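Local coordinates for protein aminotransferase, class I and II (Erwinia tasmaniensis, PDB 5Z0Q) that belongs to the class I and II aminotransferases, a family of pyridoxal-5'-phosphate-dependent enzymes, and binds pyridoxal-5'-phosphate as a two-chain assembly, at residues L36-A41 / L349-G354; R109-A114 / R260-R265; S203-C208 / T234-S239. All coordinates share one frame; numbering follows the deposited sequence.

Contact 1: L36-A41 / L349-G354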
ATOM      1  N   LEU A  36     -29.106   9.378   2.824  1.00 34.74           N
ATOM      2  CA  LEU A  36     -28.083   9.708   3.811  1.00 34.53           C
ATOM      3  C   LEU A  36     -27.041   8.597   3.875  1.00 32.89           C
ATOM      4  O   LEU A  36     -27.391   7.450   4.173  1.00 34.70           O
ATOM      5  CB  LEU A  36     -28.710   9.916   5.183  1.00 30.02           C
ATOM      6  CG  LEU A  36     -29.770  11.013   5.291  1.00 32.60           C
ATOM      7  CD1 LEU A  36     -30.228  11.175   6.733  1.00 30.82           C
ATOM      8  CD2 LEU A  36     -29.247  12.331   4.739  1.00 34.21           C
ATOM      9  N   PRO A  37     -25.764   8.885   3.608  1.00 32.05           N
ATOM     10  CA  PRO A  37     -24.736   7.837   3.689  1.00 23.38           C
ATOM     11  C   PRO A  37     -24.409   7.459   5.124  1.00 27.21           C
ATOM     12  O   PRO A  37     -23.836   8.257   5.872  1.00 25.96           O
ATOM     13  CB  PRO A  37     -23.524   8.474   2.993  1.00 23.64           C
ATOM     14  CG  PRO A  37     -24.052   9.701   2.296  1.00 27.87           C
ATOM     15  CD  PRO A  37     -25.216  10.155   3.108  1.00 28.19           C
ATOM     16  N   LEU A  38     -24.770   6.241   5.521  1.00 27.78           N
ATOM     17  CA  LEU A  38     -24.515   5.745   6.870  1.00 29.14           C
ATOM     18  C   LEU A  38     -24.017   4.309   6.813  1.00 28.25           C
ATOM     19  O   LEU A  38     -24.430   3.458   7.608  1.00 25.93           O
ATOM     20  CB  LEU A  38     -25.768   5.843   7.739  1.00 29.17           C
ATOM     21  CG  LEU A  38     -26.442   7.212   7.843  1.00 27.88           C
ATOM     22  CD1 LEU A  38     -27.864   7.064   8.346  1.00 35.54           C
ATOM     23  CD2 LEU A  38     -25.646   8.139   8.747  1.00 29.92           C
ATOM     24  N   TRP A  39     -23.115   4.020   5.872  1.00 24.83           N
ATOM     25  CA  TRP A  39     -22.726   2.642   5.580  1.00 27.13           C
ATOM     26  C   TRP A  39     -21.259   2.382   5.904  1.00 22.14           C
ATOM     27  O   TRP A  39     -20.973   1.727   6.909  1.00 24.58           O
ATOM     28  CB  TRP A  39     -23.060   2.305   4.122  1.00 22.98           C
ATOM     29  CG  TRP A  39     -22.414   3.203   3.101  1.00 24.02           C
ATOM     30  CD1 TRP A  39     -22.652   4.533   2.904  1.00 22.86           C
ATOM     31  CD2 TRP A  39     -21.429   2.825   2.131  1.00 22.98           C
ATOM     32  NE1 TRP A  39     -21.871   5.006   1.879  1.00 21.99           N
ATOM     33  CE2 TRP A  39     -21.112   3.978   1.386  1.00 20.34           C
ATOM     34  CE3 TRP A  39     -20.782   1.625   1.822  1.00 21.04           C
ATOM     35  CZ2 TRP A  39     -20.178   3.966   0.354  1.00 21.18           C
ATOM     36  CZ3 TRP A  39     -19.856   1.614   0.797  1.00 15.82           C
ATOM     37  CH2 TRP A  39     -19.562   2.777   0.075  1.00 23.58           C
ATOM     38  N   ILE A  40     -20.318   2.873   5.095  1.00 18.92           N
ATOM     39  CA  ILE A  40     -18.922   2.480   5.242  1.00 26.20           C
ATOM     40  C   ILE A  40     -18.376   2.971   6.579  1.00 25.72           C
ATOM     41  O   ILE A  40     -18.771   4.026   7.097  1.00 24.47           O
ATOM     42  CB  ILE A  40     -18.087   3.000   4.055  1.00 25.16           C
ATOM     43  CG1 ILE A  40     -16.747   2.265   3.971  1.00 27.12           C
ATOM     44  CG2 ILE A  40     -17.873   4.501   4.149  1.00 18.67           C
ATOM     45  CD1 ILE A  40     -15.960   2.582   2.715  1.00 18.26           C
ATOM     46  N   ALA A  41     -17.463   2.186   7.155  1.00 25.07           N
ATOM     47  CA  ALA A  41     -17.046   2.359   8.546  1.00 27.30           C
ATOM     48  C   ALA A  41     -15.958   3.431   8.650  1.00 33.43           C
ATOM     49  O   ALA A  41     -14.772   3.158   8.851  1.00 36.52           O
ATOM     50  CB  ALA A  41     -16.582   1.032   9.126  1.00 26.19           C
ATOM     51  N   LEU A 349     -32.215   6.329   3.266  1.00 31.65           N
ATOM     52  CA  LEU A 349     -31.303   5.843   4.296  1.00 27.19           C
ATOM     53  C   LEU A 349     -30.342   4.847   3.667  1.00 26.54           C
ATOM     54  O   LEU A 349     -30.768   3.793   3.186  1.00 25.78           O
ATOM     55  CB  LEU A 349     -32.073   5.199   5.450  1.00 26.70           C
ATOM     56  CG  LEU A 349     -32.961   6.157   6.246  1.00 32.81           C
ATOM     57  CD1 LEU A 349     -34.024   5.397   7.022  1.00 39.49           C
ATOM     58  CD2 LEU A 349     -32.118   7.010   7.184  1.00 24.70           C
ATOM     59  N   GLY A 350     -29.054   5.181   3.672  1.00 26.35           N
ATOM     60  CA  GLY A 350     -28.047   4.323   3.077  1.00 31.70           C
ATOM     61  C   GLY A 350     -27.232   3.552   4.095  1.00 30.87           C
ATOM     62  O   GLY A 350     -26.196   4.032   4.565  1.00 24.78           O
ATOM     63  N   PHE A 351     -27.693   2.355   4.440  1.00 22.68           N
ATOM     64  CA  PHE A 351     -27.028   1.506   5.416  1.00 21.01           C
ATOM     65  C   PHE A 351     -26.113   0.507   4.721  1.00 24.72           C
ATOM     66  O   PHE A 351     -26.187   0.288   3.510  1.00 27.85           O
ATOM     67  CB  PHE A 351     -28.059   0.763   6.274  1.00 23.28           C
ATOM     68  CG  PHE A 351     -28.928   1.664   7.098  1.00 24.38           C
ATOM     69  CD1 PHE A 351     -28.447   2.876   7.568  1.00 28.75           C
ATOM     70  CD2 PHE A 351     -30.229   1.298   7.404  1.00 24.89           C
ATOM     71  CE1 PHE A 351     -29.250   3.707   8.329  1.00 31.63           C
ATOM     72  CE2 PHE A 351     -31.037   2.123   8.164  1.00 25.87           C
ATOM     73  CZ  PHE A 351     -30.547   3.330   8.627  1.00 35.02           C
ATOM     74  N   SER A 352     -25.236  -0.105   5.514  1.00 31.75           N
ATOM     75  CA  SER A 352     -24.443  -1.234   5.045  1.00 29.24           C
ATOM     76  C   SER A 352     -25.309  -2.486   5.071  1.00 31.80           C
ATOM     77  O   SER A 352     -25.835  -2.861   6.124  1.00 29.53           O
ATOM     78  CB  SER A 352     -23.198  -1.421   5.910  1.00 28.10           C
ATOM     79  OG  SER A 352     -22.163  -0.538   5.517  1.00 28.08           O
ATOM     80  N   SER A 353     -25.468  -3.122   3.912  1.00 32.45           N
ATOM     81  CA  SER A 353     -26.282  -4.326   3.828  1.00 24.71           C
ATOM     82  C   SER A 353     -25.653  -5.451   4.639  1.00 35.79           C
ATOM     83  O   SER A 353     -24.449  -5.710   4.537  1.00 32.88           O
ATOM     84  CB  SER A 353     -26.444  -4.752   2.371  1.00 33.82           C
ATOM     85  OG  SER A 353     -27.217  -5.936   2.274  1.00 42.08           O
ATOM     86  N   GLY A 354     -26.472  -6.115   5.452  1.00 33.07           N
ATOM     87  CA  GLY A 354     -25.992  -7.234   6.242  1.00 28.44           C
ATOM     88  C   GLY A 354     -25.668  -8.476   5.440  1.00 31.28           C
ATOM     89  O   GLY A 354     -25.026  -9.386   5.977  1.00 27.78           O
TER
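Leu36, Leu38 and Gly350 make the backbone bonds that lay strand 36-38 against strand 349-353, with axes 4.9 Å apart and chain directions only 17° from parallel. Gly350 N donates to Leu36 O at 2.9 Å, and Gly350 O accepts from Leu38 N at 2.8 Å. Pro37 suits its place: Leu36 and Leu38 face strand 349-353 with their backbone atoms, so Pro37 N, which lacks a hydrogen, faces the sheet's border within this chain. Ser352 OG adds a weak hydrogen bond to Trp39 O, at 2.9 Å, beyond the ladder; Arg364 also donates to that carbonyl.

The pairing places an N-terminal strand at one border of the mixed sheet in the small domain, whose other strands come from the C-terminal part of the chain.

Apolar contacts occupy the face that carries the leucines and Phe351. Leu38 and Phe351 run alongside each other on this face, and Leu38 CD1 meets the ring edge at Phe351 CE1, 3.6 Å away. Helix 371-385 covers Leu36, Leu38 and Leu349, so branched aliphatic chains fit this face. Trp39 CB packs by Ser352, while the indole extends past the strand pair, its NE1 bonded to Lys26 O and its ring in a cation-pi contact with Lys29.

Contact 2: R109-A114 / R260-R265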
ATOM      1  N   ARG A 109      -2.824 -16.603   3.676  1.00 25.69           N
ATOM      2  CA  ARG A 109      -1.951 -17.194   2.667  1.00 24.07           C
ATOM      3  C   ARG A 109      -0.710 -17.823   3.290  1.00 32.81           C
ATOM      4  O   ARG A 109      -0.145 -18.763   2.720  1.00 35.05           O
ATOM      5  CB  ARG A 109      -1.538 -16.141   1.638  1.00 27.24           C
ATOM      6  CG  ARG A 109      -2.680 -15.324   1.056  1.00 25.93           C
ATOM      7  CD  ARG A 109      -3.173 -15.873  -0.267  1.00 33.20           C
ATOM      8  NE  ARG A 109      -4.296 -15.091  -0.778  1.00 43.72           N
ATOM      9  CZ  ARG A 109      -4.173 -14.018  -1.554  1.00 33.45           C
ATOM     10  NH1 ARG A 109      -2.971 -13.593  -1.920  1.00 26.61           N
ATOM     11  NH2 ARG A 109      -5.253 -13.370  -1.967  1.00 36.65           N
ATOM     12  N   ALA A 110      -0.276 -17.327   4.448  1.00 29.44           N
ATOM     13  CA  ALA A 110       0.975 -17.766   5.055  1.00 29.54           C
ATOM     14  C   ALA A 110       0.799 -18.814   6.143  1.00 26.86           C
ATOM     15  O   ALA A 110       1.696 -19.639   6.339  1.00 33.21           O
ATOM     16  CB  ALA A 110       1.728 -16.566   5.644  1.00 24.74           C
ATOM     17  N   PHE A 111      -0.325 -18.805   6.858  1.00 24.76           N
ATOM     18  CA  PHE A 111      -0.541 -19.707   7.982  1.00 31.10           C
ATOM     19  C   PHE A 111      -1.517 -20.830   7.656  1.00 32.92           C
ATOM     20  O   PHE A 111      -1.967 -21.534   8.567  1.00 31.31           O
ATOM     21  CB  PHE A 111      -1.033 -18.919   9.198  1.00 27.33           C
ATOM     22  CG  PHE A 111      -0.112 -17.807   9.611  1.00 24.80           C
ATOM     23  CD1 PHE A 111       1.263 -17.962   9.528  1.00 30.11           C
ATOM     24  CD2 PHE A 111      -0.619 -16.605  10.076  1.00 27.24           C
ATOM     25  CE1 PHE A 111       2.114 -16.939   9.905  1.00 26.09           C
ATOM     26  CE2 PHE A 111       0.228 -15.579  10.454  1.00 31.52           C
ATOM     27  CZ  PHE A 111       1.596 -15.746  10.369  1.00 29.28           C
ATOM     28  N   THR A 112      -1.853 -21.018   6.382  1.00 36.46           N
ATOM     29  CA  THR A 112      -2.797 -22.043   5.964  1.00 37.99           C
ATOM     30  C   THR A 112      -2.319 -22.645   4.652  1.00 38.15           C
ATOM     31  O   THR A 112      -1.623 -21.992   3.870  1.00 36.90           O
ATOM     32  CB  THR A 112      -4.215 -21.468   5.799  1.00 33.06           C
ATOM     33  OG1 THR A 112      -4.491 -20.561   6.873  1.00 40.24           O
ATOM     34  CG2 THR A 112      -5.254 -22.576   5.818  1.00 37.17           C
ATOM     35  N   GLU A 113      -2.689 -23.900   4.421  1.00 37.31           N
ATOM     36  CA  GLU A 113      -2.379 -24.603   3.185  1.00 34.14           C
ATOM     37  C   GLU A 113      -3.676 -25.019   2.497  1.00 36.97           C
ATOM     38  O   GLU A 113      -4.773 -24.842   3.032  1.00 42.18           O
ATOM     39  CB  GLU A 113      -1.467 -25.802   3.460  1.00 39.14           C
ATOM     40  CG  GLU A 113      -0.023 -25.401   3.710  1.00 48.14           C
ATOM     41  CD  GLU A 113       0.691 -26.339   4.660  1.00 65.02           C
ATOM     42  OE1 GLU A 113       0.062 -27.319   5.110  1.00 71.33           O
ATOM     43  OE2 GLU A 113       1.880 -26.093   4.960  1.00 77.56           O
ATOM     44  N   ALA A 114      -3.533 -25.582   1.293  1.00 38.73           N
ATOM     45  CA  ALA A 114      -4.689 -25.821   0.433  1.00 33.29           C
ATOM     46  C   ALA A 114      -5.707 -26.744   1.093  1.00 36.44           C
ATOM     47  O   ALA A 114      -6.919 -26.532   0.969  1.00 44.49           O
ATOM     48  CB  ALA A 114      -4.235 -26.402  -0.904  1.00 38.14           C
ATOM     49  N   ARG A 260       6.594 -15.051  12.286  1.00 31.13           N
ATOM     50  CA  ARG A 260       6.885 -13.739  11.719  1.00 26.43           C
ATOM     51  C   ARG A 260       7.662 -13.864  10.415  1.00 27.45           C
ATOM     52  O   ARG A 260       7.469 -13.062   9.494  1.00 27.42           O
ATOM     53  CB  ARG A 260       7.658 -12.887  12.725  1.00 32.67           C
ATOM     54  CG  ARG A 260       7.696 -11.407  12.375  1.00 31.34           C
ATOM     55  CD  ARG A 260       8.609 -10.626  13.310  1.00 26.49           C
ATOM     56  NE  ARG A 260       8.463 -11.037  14.703  1.00 32.05           N
ATOM     57  CZ  ARG A 260       9.431 -11.598  15.421  1.00 32.24           C
ATOM     58  NH1 ARG A 260      10.624 -11.802  14.880  1.00 33.06           N
ATOM     59  NH2 ARG A 260       9.212 -11.946  16.682  1.00 40.32           N
ATOM     60  N   ALA A 261       8.547 -14.859  10.321  1.00 32.98           N
ATOM     61  CA  ALA A 261       9.289 -15.075   9.083  1.00 24.68           C
ATOM     62  C   ALA A 261       8.372 -15.574   7.974  1.00 29.96           C
ATOM     63  O   ALA A 261       8.495 -15.143   6.822  1.00 33.17           O
ATOM     64  CB  ALA A 261      10.435 -16.058   9.322  1.00 18.47           C
ATOM     65  N   ARG A 262       7.450 -16.485   8.300  1.00 28.83           N
ATOM     66  CA  ARG A 262       6.475 -16.937   7.313  1.00 31.74           C
ATOM     67  C   ARG A 262       5.560 -15.802   6.875  1.00 29.21           C
ATOM     68  O   ARG A 262       5.158 -15.742   5.708  1.00 28.25           O
ATOM     69  CB  ARG A 262       5.651 -18.096   7.881  1.00 33.34           C
ATOM     70  CG  ARG A 262       6.463 -19.336   8.215  1.00 44.85           C
ATOM     71  CD  ARG A 262       5.647 -20.332   9.028  1.00 47.31           C
ATOM     72  NE  ARG A 262       4.449 -20.777   8.322  1.00 55.46           N
ATOM     73  CZ  ARG A 262       3.540 -21.602   8.836  1.00 53.09           C
ATOM     74  NH1 ARG A 262       3.692 -22.073  10.067  1.00 52.32           N
ATOM     75  NH2 ARG A 262       2.481 -21.955   8.121  1.00 48.42           N
ATOM     76  N   PHE A 263       5.225 -14.894   7.796  1.00 28.08           N
ATOM     77  CA  PHE A 263       4.385 -13.753   7.452  1.00 23.37           C
ATOM     78  C   PHE A 263       5.121 -12.792   6.526  1.00 27.74           C
ATOM     79  O   PHE A 263       4.585 -12.377   5.490  1.00 26.27           O
ATOM     80  CB  PHE A 263       3.935 -13.042   8.729  1.00 22.82           C
ATOM     81  CG  PHE A 263       2.940 -11.939   8.502  1.00 26.59           C
ATOM     82  CD1 PHE A 263       1.582 -12.209   8.466  1.00 25.91           C
ATOM     83  CD2 PHE A 263       3.359 -10.628   8.342  1.00 22.42           C
ATOM     84  CE1 PHE A 263       0.663 -11.196   8.264  1.00 22.92           C
ATOM     85  CE2 PHE A 263       2.447  -9.611   8.140  1.00 18.28           C
ATOM     86  CZ  PHE A 263       1.097  -9.896   8.101  1.00 24.14           C
ATOM     87  N   ASN A 264       6.359 -12.432   6.881  1.00 23.50           N
ATOM     88  CA  ASN A 264       7.119 -11.483   6.074  1.00 23.40           C
ATOM     89  C   ASN A 264       7.453 -12.047   4.698  1.00 30.62           C
ATOM     90  O   ASN A 264       7.503 -11.293   3.719  1.00 26.70           O
ATOM     91  CB  ASN A 264       8.398 -11.081   6.808  1.00 15.00           C
ATOM     92  CG  ASN A 264       8.121 -10.269   8.058  1.00 21.78           C
ATOM     93  OD1 ASN A 264       7.172  -9.486   8.104  1.00 29.79           O
ATOM     94  ND2 ASN A 264       8.948 -10.452   9.080  1.00 21.24           N
ATOM     95  N   ARG A 265       7.687 -13.357   4.602  1.00 34.19           N
ATOM     96  CA  ARG A 265       7.979 -13.962   3.305  1.00 35.05           C
ATOM     97  C   ARG A 265       6.766 -13.897   2.384  1.00 32.57           C
ATOM     98  O   ARG A 265       6.909 -13.693   1.172  1.00 29.84           O
ATOM     99  CB  ARG A 265       8.444 -15.406   3.497  1.00 26.11           C
ATOM    100  CG  ARG A 265       8.808 -16.126   2.210  1.00 33.99           C
ATOM    101  CD  ARG A 265       9.681 -17.351   2.472  1.00 41.31           C
ATOM    102  NE  ARG A 265       9.007 -18.368   3.277  1.00 46.34           N
ATOM    103  CZ  ARG A 265       9.214 -18.554   4.577  1.00 41.71           C
ATOM    104  NH1 ARG A 265      10.080 -17.792   5.232  1.00 39.20           N
ATOM    105  NH2 ARG A 265       8.556 -19.507   5.225  1.00 36.78           N
TER
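Ala110, near the C-terminal end of helix 101-111, comes closest in backbone to Phe263 of helix 257-267, with 5.8 Å between Ala110 CA and Phe263 CA. From Thr112 on the first segment is loop, whereas 260-265 stays helical throughout. A small residue suits the approach: Ala110 CB points at the other helix and rests 3.5 Å from Arg262 O.

Both helices lie against the large sheet of the aminotransferase fold, and Phe111 and Phe263 each reach Ile233 of strand 232-236. Phe263 also touches Val95 and Leu97 of strand 94-97, so large apolar rings fill the layer between helices and sheet.

The two aromatic side chains cross obliquely. Phe111 CZ lies 3.9 Å from Phe263 CB and near the plane of the Phe263 ring, at its edge.

Arg262 reaches across to the last turn of helix 101-111, its long, flexible chain bringing an N-H to a carbonyl near the helix end. A bend at chi3 (60°) turns its otherwise extended chain, and NH2 gives a weak hydrogen bond of 3.0 Å to Ala110 O, with an N-H...O angle of 134°. Phe111 CD1 sits over one face of the guanidinium, toward its rim. A long, weak ion pair joins Arg262 NH1 to Glu258.

Contact 3: S203-C208 / T234-S239. With PLP (pyridoxal-5'-phosphate), chain M.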
ATOM      1  N   SER A 203      -6.182 -12.127  15.464  1.00 31.10           N
ATOM      2  CA  SER A 203      -7.082 -11.259  16.214  1.00 32.29           C
ATOM      3  C   SER A 203      -7.072  -9.864  15.598  1.00 31.01           C
ATOM      4  O   SER A 203      -6.037  -9.190  15.593  1.00 31.95           O
ATOM      5  CB  SER A 203      -6.674 -11.202  17.686  1.00 30.15           C
ATOM      6  OG  SER A 203      -7.579 -10.416  18.443  1.00 33.40           O
ATOM      7  N   ASP A 204      -8.223  -9.439  15.083  1.00 30.65           N
ATOM      8  CA  ASP A 204      -8.384  -8.104  14.518  1.00 30.57           C
ATOM      9  C   ASP A 204      -8.872  -7.179  15.625  1.00 29.05           C
ATOM     10  O   ASP A 204     -10.020  -7.283  16.071  1.00 33.16           O
ATOM     11  CB  ASP A 204      -9.360  -8.129  13.344  1.00 36.72           C
ATOM     12  CG  ASP A 204      -9.335  -6.848  12.525  1.00 39.22           C
ATOM     13  OD1 ASP A 204      -9.167  -5.758  13.110  1.00 45.26           O
ATOM     14  OD2 ASP A 204      -9.484  -6.933  11.288  1.00 46.14           O
ATOM     15  N   GLU A 205      -8.004  -6.270  16.065  1.00 33.29           N
ATOM     16  CA  GLU A 205      -8.328  -5.390  17.179  1.00 35.17           C
ATOM     17  C   GLU A 205      -8.256  -3.930  16.749  1.00 33.04           C
ATOM     18  O   GLU A 205      -7.645  -3.100  17.429  1.00 37.07           O
ATOM     19  CB  GLU A 205      -7.391  -5.675  18.355  1.00 30.00           C
ATOM     20  CG  GLU A 205      -7.276  -7.166  18.671  1.00 28.58           C
ATOM     21  CD  GLU A 205      -6.448  -7.461  19.906  1.00 36.23           C
ATOM     22  OE1 GLU A 205      -6.537  -8.600  20.415  1.00 32.12           O
ATOM     23  OE2 GLU A 205      -5.714  -6.563  20.370  1.00 39.11           O
ATOM     24  N   ILE A 206      -8.887  -3.613  15.616  1.00 30.02           N
ATOM     25  CA  ILE A 206      -8.854  -2.252  15.091  1.00 30.12           C
ATOM     26  C   ILE A 206      -9.711  -1.316  15.937  1.00 27.15           C
ATOM     27  O   ILE A 206      -9.401  -0.125  16.062  1.00 38.95           O
ATOM     28  CB  ILE A 206      -9.292  -2.253  13.613  1.00 32.90           C
ATOM     29  CG1 ILE A 206      -9.359  -0.832  13.051  1.00 40.90           C
ATOM     30  CG2 ILE A 206     -10.632  -2.940  13.458  1.00 34.59           C
ATOM     31  CD1 ILE A 206      -8.032  -0.121  13.024  1.00 46.02           C
ATOM     32  N   HIS A 207     -10.781  -1.827  16.541  1.00 31.62           N
ATOM     33  CA  HIS A 207     -11.693  -1.017  17.338  1.00 26.97           C
ATOM     34  C   HIS A 207     -11.329  -0.981  18.818  1.00 24.48           C
ATOM     35  O   HIS A 207     -12.155  -0.560  19.633  1.00 23.39           O
ATOM     36  CB  HIS A 207     -13.129  -1.525  17.181  1.00 22.61           C
ATOM     37  CG  HIS A 207     -13.670  -1.396  15.792  1.00 26.00           C
ATOM     38  ND1 HIS A 207     -13.520  -2.380  14.839  1.00 30.07           N
ATOM     39  CD2 HIS A 207     -14.360  -0.395  15.194  1.00 23.70           C
ATOM     40  CE1 HIS A 207     -14.093  -1.992  13.714  1.00 24.02           C
ATOM     41  NE2 HIS A 207     -14.611  -0.792  13.903  1.00 20.40           N
ATOM     42  N   CYS A 208     -10.113  -1.397  19.182  1.00 25.50           N
ATOM     43  CA  CYS A 208      -9.754  -1.509  20.592  1.00 29.58           C
ATOM     44  C   CYS A 208      -9.757  -0.165  21.310  1.00 23.67           C
ATOM     45  O   CYS A 208      -9.893  -0.135  22.539  1.00 25.96           O
ATOM     46  CB  CYS A 208      -8.383  -2.174  20.734  1.00 24.93           C
ATOM     47  SG  CYS A 208      -7.018  -1.242  20.009  1.00 45.34           S
ATOM     48  N   THR A 234      -1.570 -10.212  16.005  1.00 25.70           N
ATOM     49  CA  THR A 234      -2.457  -9.149  16.464  1.00 31.33           C
ATOM     50  C   THR A 234      -2.412  -7.991  15.474  1.00 32.86           C
ATOM     51  O   THR A 234      -1.333  -7.465  15.179  1.00 34.96           O
ATOM     52  CB  THR A 234      -2.054  -8.681  17.862  1.00 33.84           C
ATOM     53  OG1 THR A 234      -1.899  -9.819  18.719  1.00 34.73           O
ATOM     54  CG2 THR A 234      -3.113  -7.756  18.444  1.00 30.05           C
ATOM     55  N   LEU A 235      -3.578  -7.592  14.973  1.00 24.72           N
ATOM     56  CA  LEU A 235      -3.701  -6.507  14.006  1.00 28.57           C
ATOM     57  C   LEU A 235      -4.290  -5.284  14.698  1.00 28.97           C
ATOM     58  O   LEU A 235      -5.403  -5.346  15.233  1.00 27.56           O
ATOM     59  CB  LEU A 235      -4.572  -6.926  12.822  1.00 26.33           C
ATOM     60  CG  LEU A 235      -4.058  -8.080  11.960  1.00 25.08           C
ATOM     61  CD1 LEU A 235      -5.086  -8.454  10.907  1.00 26.29           C
ATOM     62  CD2 LEU A 235      -2.737  -7.714  11.308  1.00 24.83           C
ATOM     63  N   MET A 236      -3.547  -4.179  14.683  1.00 23.32           N
ATOM     64  CA  MET A 236      -3.984  -2.941  15.313  1.00 25.67           C
ATOM     65  C   MET A 236      -3.602  -1.759  14.434  1.00 28.42           C
ATOM     66  O   MET A 236      -2.671  -1.831  13.628  1.00 29.31           O
ATOM     67  CB  MET A 236      -3.383  -2.778  16.714  1.00 34.46           C
ATOM     68  CG  MET A 236      -3.892  -3.789  17.725  1.00 41.03           C
ATOM     69  SD  MET A 236      -3.062  -3.651  19.315  1.00 63.66           S
ATOM     70  CE  MET A 236      -1.355  -3.863  18.816  1.00 44.03           C
ATOM     71  N   SER A 237      -4.336  -0.657  14.610  1.00 31.39           N
ATOM     72  CA  SER A 237      -4.153   0.549  13.810  1.00 33.08           C
ATOM     73  C   SER A 237      -4.961   1.704  14.389  1.00 28.81           C
ATOM     74  O   SER A 237      -6.008   1.481  15.009  1.00 35.25           O
ATOM     75  CB  SER A 237      -4.563   0.295  12.359  1.00 31.09           C
ATOM     76  OG  SER A 237      -4.648   1.504  11.628  1.00 27.79           O
ATOM     77  N   PRO A 238      -4.507   2.948  14.221  1.00 31.84           N
ATOM     78  CA  PRO A 238      -5.323   4.092  14.647  1.00 32.03           C
ATOM     79  C   PRO A 238      -6.228   4.601  13.536  1.00 27.73           C
ATOM     80  O   PRO A 238      -6.725   5.731  13.606  1.00 26.88           O
ATOM     81  CB  PRO A 238      -4.270   5.135  15.032  1.00 19.02           C
ATOM     82  CG  PRO A 238      -3.148   4.857  14.086  1.00 21.81           C
ATOM     83  CD  PRO A 238      -3.142   3.358  13.849  1.00 30.06           C
ATOM     84  N   SER A 239      -6.446   3.777  12.509  1.00 23.55           N
ATOM     85  CA  SER A 239      -7.193   4.223  11.336  1.00 23.81           C
ATOM     86  C   SER A 239      -8.628   4.592  11.696  1.00 26.30           C
ATOM     87  O   SER A 239      -9.120   5.660  11.317  1.00 24.25           O
ATOM     88  CB  SER A 239      -7.169   3.142  10.254  1.00 29.93           C
ATOM     89  OG  SER A 239      -5.865   2.978   9.725  1.00 41.18           O
TER
HETATM   90  N1  PLP M 401     -10.841  -4.475  10.355  1.00 34.00           N
HETATM   91  C2  PLP M 401     -12.151  -4.266  10.739  1.00 34.69           C
HETATM   92  C2A PLP M 401     -12.854  -5.278  11.596  1.00 34.89           C
HETATM   93  C3  PLP M 401     -12.819  -3.115  10.336  1.00 36.53           C
HETATM   94  O3  PLP M 401     -14.119  -2.908  10.718  1.00 36.52           O
HETATM   95  C4  PLP M 401     -12.167  -2.176   9.544  1.00 42.98           C
HETATM   96  C4A PLP M 401     -12.820  -0.857   9.254  1.00 41.52           C
HETATM   97  C5  PLP M 401     -10.850  -2.395   9.158  1.00 44.62           C
HETATM   98  C6  PLP M 401     -10.190  -3.547   9.568  1.00 39.34           C
HETATM   99  C5A PLP M 401     -10.150  -1.367   8.297  1.00 45.84           C
HETATM  100  O4P PLP M 401      -9.078  -1.946   7.588  1.00 42.80           O
HETATM  101  P   PLP M 401      -8.373  -1.114   6.403  1.00 47.94           P
HETATM  102  O1P PLP M 401      -9.431  -0.574   5.470  1.00 46.57           O
HETATM  103  O2P PLP M 401      -7.432  -2.011   5.632  1.00 41.25           O
HETATM  104  O3P PLP M 401      -7.600   0.030   7.015  1.00 44.89           O
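Ile206 spans the space between pyridoxal-5'-phosphate and Ser237, and its two branches part at CB. Methyl CG2 lies over one face of the pyridine ring, offset toward the N1-C2 bond, and comes 3.4 Å from PLP C2. The other branch leaves with CG1 anti to the backbone N (chi1 176°) and carries CD1 to 3.6 Å from Ser237 CB, close also to the Ser237 carbonyl. A branched aliphatic residue can thus cover the pyridine ring and still touch Ser237, just past strand 232-236.

Behind Ile206 the parallel strands 200-204 and 232-236, partners in a beta-alpha-beta unit, are joined by Leu235 N to Ser203 O (3.0 Å) and Glu205 N to Leu235 O (2.9 Å), the former nearly straight at 170°. Glu205 runs out beside Met236, its OE2 passing Thr234 CG2, while OE1 accepts from Ser203 OG and from Phe221 N. Past the second strand, Ser237 OG accepts from Ser239 N at 3.0 Å in an ST turn and also from Ser239 OG.

Asp204 OD2 stands 3.0 Å from PLP N1, and a weak bond from Ile206 N to Asp204 OD1 helps hold the carboxylate. Next to the methyl-bearing C2, at C3, PLP O3 lies near the plane of the His207 ring, by CE1. A carboxylate against the ring nitrogen, as in related PLP enzymes, would probably polarise the ring and stabilise positive charge on N1.

Overall arrangement
Along the chain the three contacts enclose one another: the segments of contact 3 fall between those of contact 2, which fall between those of contact 1. Contact 1 belongs to the small five-stranded sheet, whereas contact 3 lies within the large eight-stranded sheet and contact 2 packs two helices against it. Contacts 1 and 2 sit on opposite sides of the chain's centre, their centres 34 Å apart. Contact 3 lies near the middle, its centre about 22 Å from contact 1 and 20 Å from contact 2. Strand 232-236 and helix 101-111 link contacts 2 and 3. Ala41 touches Lys240, so the loop after strand 36-38 reaches the pyridoxal-5'-phosphate pocket.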